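MarR family transcriptional regulator (Peptoclostridium difficile, PDB 5ERI) probably binds DNA as a dimeric, winged helix-turn-helix transcription factor of the MarR family, a group that includes regulators of multiple antibiotic resistance. Local coordinates at residues 57-62 / 77-82; 51-56 / 120-125. All coordinates share one frame; numbering follows the deposited sequence.

Contact 1. Residues 57-62 / 77-82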
# COMPACT_ATOMS: atom_id res chain seq x y z
N GLN A 57 -3.24 6.52 -9.14
CA GLN A 57 -4.07 6.80 -10.30
C GLN A 57 -4.12 5.62 -11.31
O GLN A 57 -5.22 5.28 -11.83
CB GLN A 57 -3.58 8.02 -11.01
CG GLN A 57 -3.67 9.27 -10.18
CD GLN A 57 -5.09 9.72 -10.03
OE1 GLN A 57 -5.67 10.31 -10.94
NE2 GLN A 57 -5.68 9.46 -8.87
N PHE A 58 -2.98 5.01 -11.63
CA PHE A 58 -2.95 3.95 -12.64
C PHE A 58 -3.78 2.78 -12.18
O PHE A 58 -4.37 2.10 -12.96
CB PHE A 58 -1.52 3.51 -12.90
CG PHE A 58 -0.88 2.83 -11.71
CD1 PHE A 58 -0.26 3.56 -10.75
CD2 PHE A 58 -0.90 1.43 -11.58
CE1 PHE A 58 0.31 2.96 -9.66
CE2 PHE A 58 -0.31 0.80 -10.49
CZ PHE A 58 0.30 1.58 -9.53
N THR A 59 -3.91 2.61 -10.89
CA THR A 59 -4.71 1.51 -10.35
C THR A 59 -6.21 1.68 -10.68
O THR A 59 -6.87 0.77 -11.14
CB THR A 59 -4.47 1.42 -8.87
OG1 THR A 59 -3.10 1.06 -8.69
CG2 THR A 59 -5.33 0.37 -8.23
N PHE A 60 -6.74 2.86 -10.41
CA PHE A 60 -8.10 3.18 -10.75
C PHE A 60 -8.35 3.09 -12.24
O PHE A 60 -9.38 2.54 -12.70
CB PHE A 60 -8.48 4.60 -10.21
CG PHE A 60 -8.52 4.69 -8.68
CD1 PHE A 60 -9.67 4.36 -7.97
CD2 PHE A 60 -7.43 5.14 -7.98
CE1 PHE A 60 -9.71 4.40 -6.58
CE2 PHE A 60 -7.47 5.23 -6.57
CZ PHE A 60 -8.58 4.82 -5.85
N LEU A 61 -7.42 3.62 -13.01
CA LEU A 61 -7.55 3.56 -14.46
C LEU A 61 -7.65 2.13 -15.01
O LEU A 61 -8.55 1.82 -15.81
CB LEU A 61 -6.43 4.31 -15.10
CG LEU A 61 -6.49 4.47 -16.62
CD1 LEU A 61 -7.88 4.95 -16.96
CD2 LEU A 61 -5.43 5.47 -17.07
N THR A 62 -6.77 1.23 -14.58
CA THR A 62 -6.83 -0.15 -15.09
C THR A 62 -8.15 -0.79 -14.79
O THR A 62 -8.67 -1.52 -15.63
CB THR A 62 -5.69 -1.07 -14.54
OG1 THR A 62 -5.84 -1.22 -13.15
CG2 THR A 62 -4.34 -0.49 -14.75
N ASN A 77 -15.35 -0.83 -3.76
CA ASN A 77 -15.43 -2.13 -3.16
C ASN A 77 -14.41 -3.08 -3.79
O ASN A 77 -13.93 -3.97 -3.14
CB ASN A 77 -16.85 -2.70 -3.30
CG ASN A 77 -17.88 -1.99 -2.40
OD1 ASN A 77 -17.58 -1.47 -1.32
ND2 ASN A 77 -19.12 -1.96 -2.86
N MET A 78 -14.18 -2.93 -5.06
CA MET A 78 -13.19 -3.74 -5.77
C MET A 78 -11.75 -3.44 -5.26
O MET A 78 -10.90 -4.35 -5.11
CB MET A 78 -13.32 -3.44 -7.24
CG MET A 78 -12.26 -4.08 -8.12
SD MET A 78 -12.95 -4.10 -9.75
CE MET A 78 -11.67 -3.47 -10.70
N LEU A 79 -11.51 -2.20 -4.94
CA LEU A 79 -10.18 -1.74 -4.57
C LEU A 79 -9.95 -1.66 -3.09
O LEU A 79 -8.84 -1.34 -2.60
CB LEU A 79 -9.94 -0.40 -5.22
CG LEU A 79 -9.71 -0.54 -6.70
CD1 LEU A 79 -9.55 0.83 -7.30
CD2 LEU A 79 -8.46 -1.37 -7.07
N LYS A 80 -10.98 -2.00 -2.37
CA LYS A 80 -10.96 -1.94 -0.91
C LYS A 80 -10.55 -0.59 -0.27
O LYS A 80 -9.72 -0.49 0.65
CB LYS A 80 -10.12 -3.08 -0.38
CG LYS A 80 -10.26 -4.41 -1.09
CD LYS A 80 -11.65 -4.99 -1.14
CE LYS A 80 -11.53 -6.28 -1.95
NZ LYS A 80 -12.74 -6.67 -2.69
N VAL A 81 -11.09 0.46 -0.81
CA VAL A 81 -10.92 1.79 -0.27
C VAL A 81 -12.31 2.43 -0.05
O VAL A 81 -13.29 1.94 -0.62
CB VAL A 81 -10.16 2.68 -1.24
CG1 VAL A 81 -8.75 2.18 -1.43
CG2 VAL A 81 -10.85 2.79 -2.60
N ASP A 82 -12.37 3.51 0.73
CA ASP A 82 -13.62 4.25 0.91
C ASP A 82 -13.93 5.18 -0.27
O ASP A 82 -13.05 5.52 -1.08
CB ASP A 82 -13.62 5.06 2.21
CG ASP A 82 -12.63 6.20 2.17
OD1 ASP A 82 -11.97 6.37 1.12
OD2 ASP A 82 -12.49 6.91 3.21
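Phe60 and Leu79, both buried, meet inside the winged helix-turn-helix domain, close to the dimer interface, where helix 57-66 packs against the end of helix 72-79 and the turn that leads into helix 83-95. In MarR proteins the helix after this turn is the one expected to read DNA. The apolar contacts centre on Leu79, whose two methyl groups divide the work. Leu79 CD1 lies 3.6 Å from both CD1 and CE1 of Phe60, so it meets that ring bond, approaching obliquely. Leu79 CD2 instead passes alongside the methyl of Thr59, with CG2 at 3.8 Å. That methyl points across because Thr59 chi1 of -65° sets CG2 anti to the backbone N. Val81 adds a looser touch, its CG2 standing 4.4 Å from Phe60 CE1 near the ring plane, at the edge.

No hydrogen bond crosses between the segments; several polar groups find partners within their own segment or in the second subunit. Thr62 OG1 bonds back to Thr59 O at 3.0 Å, with the donor tilted 30° from the carbonyl plane. Leu79 O and Lys80 O accept from Arg38 and Ser42 of the second subunit, which places this turn at the dimer interface. Lys80, which leaves helical geometry with positive phi, folds its side chain back along the helix end: NZ reaches Asn77 O at 3.0 Å, in the carbonyl plane and with a C=O...N angle of 156°.

Contact 2. Residues 51-56 / 120-125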
# COMPACT_ATOMS: atom_id res chain seq x y z
N LEU A 51 3.28 10.31 -17.43
CA LEU A 51 1.86 10.18 -17.71
C LEU A 51 0.88 10.78 -16.72
O LEU A 51 -0.32 10.69 -16.93
CB LEU A 51 1.52 8.71 -17.87
CG LEU A 51 2.20 8.09 -19.07
CD1 LEU A 51 2.14 6.58 -18.98
CD2 LEU A 51 1.52 8.59 -20.35
N LYS A 52 1.33 11.39 -15.63
CA LYS A 52 0.43 11.92 -14.59
C LYS A 52 -0.52 10.86 -13.94
O LYS A 52 -1.64 11.13 -13.53
CB LYS A 52 -0.31 13.15 -15.11
CG LYS A 52 0.25 14.43 -14.47
CD LYS A 52 -0.07 15.71 -15.25
CE LYS A 52 -0.13 16.96 -14.36
NZ LYS A 52 1.15 17.74 -14.30
N LEU A 53 -0.02 9.64 -13.83
CA LEU A 53 -0.76 8.51 -13.26
C LEU A 53 -0.15 7.97 -11.95
O LEU A 53 -0.42 6.81 -11.54
CB LEU A 53 -0.79 7.39 -14.30
CG LEU A 53 -1.85 7.61 -15.38
CD1 LEU A 53 -1.62 6.65 -16.51
CD2 LEU A 53 -3.30 7.50 -14.94
N GLN A 54 0.63 8.81 -11.26
CA GLN A 54 1.31 8.45 -9.99
C GLN A 54 0.31 8.42 -8.79
O GLN A 54 -0.86 8.82 -8.92
CB GLN A 54 2.50 9.42 -9.74
CG GLN A 54 2.23 10.86 -10.15
CD GLN A 54 3.46 11.68 -10.10
OE1 GLN A 54 4.48 11.25 -9.57
NE2 GLN A 54 3.39 12.87 -10.68
N LYS A 55 0.77 7.94 -7.64
CA LYS A 55 -0.05 7.94 -6.41
C LYS A 55 -1.34 7.14 -6.60
O LYS A 55 -2.40 7.61 -6.27
CB LYS A 55 -0.38 9.38 -5.94
CG LYS A 55 0.85 10.24 -5.66
CD LYS A 55 1.86 9.51 -4.76
CE LYS A 55 2.83 10.42 -3.99
NZ LYS A 55 2.50 10.45 -2.52
N GLY A 56 -1.25 5.95 -7.19
CA GLY A 56 -2.42 5.10 -7.35
C GLY A 56 -3.38 5.41 -8.48
O GLY A 56 -4.22 4.63 -8.76
N LEU A 120 -6.89 4.08 -23.51
CA LEU A 120 -6.83 2.77 -24.11
C LEU A 120 -5.43 2.42 -24.61
O LEU A 120 -5.03 1.24 -24.56
CB LEU A 120 -7.88 2.62 -25.21
CG LEU A 120 -9.25 2.30 -24.60
CD1 LEU A 120 -10.39 2.75 -25.52
CD2 LEU A 120 -9.37 0.82 -24.26
N GLU A 121 -4.66 3.41 -25.03
CA GLU A 121 -3.24 3.13 -25.36
C GLU A 121 -2.40 2.92 -24.10
O GLU A 121 -1.54 2.04 -24.03
CB GLU A 121 -2.66 4.29 -26.18
CG GLU A 121 -1.63 3.87 -27.22
CD GLU A 121 -1.51 4.92 -28.31
OE1 GLU A 121 -2.08 4.74 -29.42
OE2 GLU A 121 -0.88 5.95 -28.03
N VAL A 122 -2.67 3.74 -23.08
CA VAL A 122 -1.90 3.70 -21.86
C VAL A 122 -2.14 2.36 -21.15
O VAL A 122 -1.25 1.81 -20.50
CB VAL A 122 -2.20 4.94 -20.96
CG1 VAL A 122 -1.59 4.80 -19.58
CG2 VAL A 122 -1.67 6.20 -21.63
N TYR A 123 -3.34 1.81 -21.32
CA TYR A 123 -3.71 0.60 -20.60
C TYR A 123 -2.70 -0.51 -20.87
O TYR A 123 -2.31 -1.24 -19.95
CB TYR A 123 -5.12 0.14 -20.94
CG TYR A 123 -5.43 -1.18 -20.30
CD1 TYR A 123 -5.73 -1.25 -18.97
CD2 TYR A 123 -5.40 -2.35 -21.01
CE1 TYR A 123 -6.00 -2.44 -18.35
CE2 TYR A 123 -5.66 -3.57 -20.38
CZ TYR A 123 -5.96 -3.60 -19.05
OH TYR A 123 -6.23 -4.78 -18.37
N GLU A 124 -2.27 -0.62 -22.13
CA GLU A 124 -1.39 -1.71 -22.53
C GLU A 124 -0.05 -1.45 -21.93
O GLU A 124 0.59 -2.37 -21.43
CB GLU A 124 -1.27 -1.85 -24.07
CG GLU A 124 -2.57 -2.21 -24.82
CD GLU A 124 -3.36 -3.40 -24.24
OE1 GLU A 124 -4.56 -3.54 -24.60
OE2 GLU A 124 -2.81 -4.20 -23.43
N LEU A 125 0.37 -0.19 -21.99
CA LEU A 125 1.58 0.24 -21.32
C LEU A 125 1.59 -0.14 -19.81
O LEU A 125 2.57 -0.66 -19.26
CB LEU A 125 1.74 1.77 -21.51
CG LEU A 125 3.09 2.41 -21.09
CD1 LEU A 125 4.31 1.45 -21.20
CD2 LEU A 125 3.36 3.70 -21.89
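Leu53 and Val122 form the tight part of this contact, tip to tip, with Leu53 CD1 3.6 Å from Val122 CG1. They join the loop between helices 29-47 and 57-66 to helix 117-138, one of the long helices outside the wing and recognition elements of the winged helix-turn-helix fold. Val122 presents both methyls to the loop. With chi1 at 170°, CG1 is anti to the backbone N and faces Leu53. Tyr48 and Tyr98 also pack on Leu53, so the inner side of the contact is buried.

Toward solvent the packing slackens. Leu51 CD1 is 4.2 Å from Val122 CG1 and 4.3 Å from CD2 of Leu125, three residues, nearly one turn, further along and largely exposed. Val122 CG2 is likewise 4.2 Å from Leu51 CD2. The backbone of Leu51 has a firmer tie, since its O accepts a hydrogen bond from the hydroxyl of Tyr98.

Only 143 Å² is buried between the segments, counting both sides, and neither a hydrogen bond nor a salt bridge spans them. The contact therefore rests on methyl-to-methyl dispersion and the exclusion of water, interactions that depend little on direction and impose no polar register between loop and helix.

Overall arrangement
The centres of contacts 1 and 2 lie about 13 Å apart, and contact 1 is nested within the stretch of chain that contact 2 closes. Segment 51-56 runs directly into segment 57-62, and a probable hydrogen bond, Phe58 N to Leu53 O at 3.1 Å, spans the join. Two packing contacts extend the link: Leu61 CD2 lies 3.6 Å from Leu53 CD2, and the Tyr123 ring brings CE1 within 3.9 Å of the backbone O of Thr62. Helix 57-66 is thus sandwiched, meeting the 77-82 turn through Thr59 and Phe60 and helix 117-138 through Phe58 and Thr62. Together the contacts connect the helix-turn-helix core, presumed to bind DNA, with a long helix beyond it.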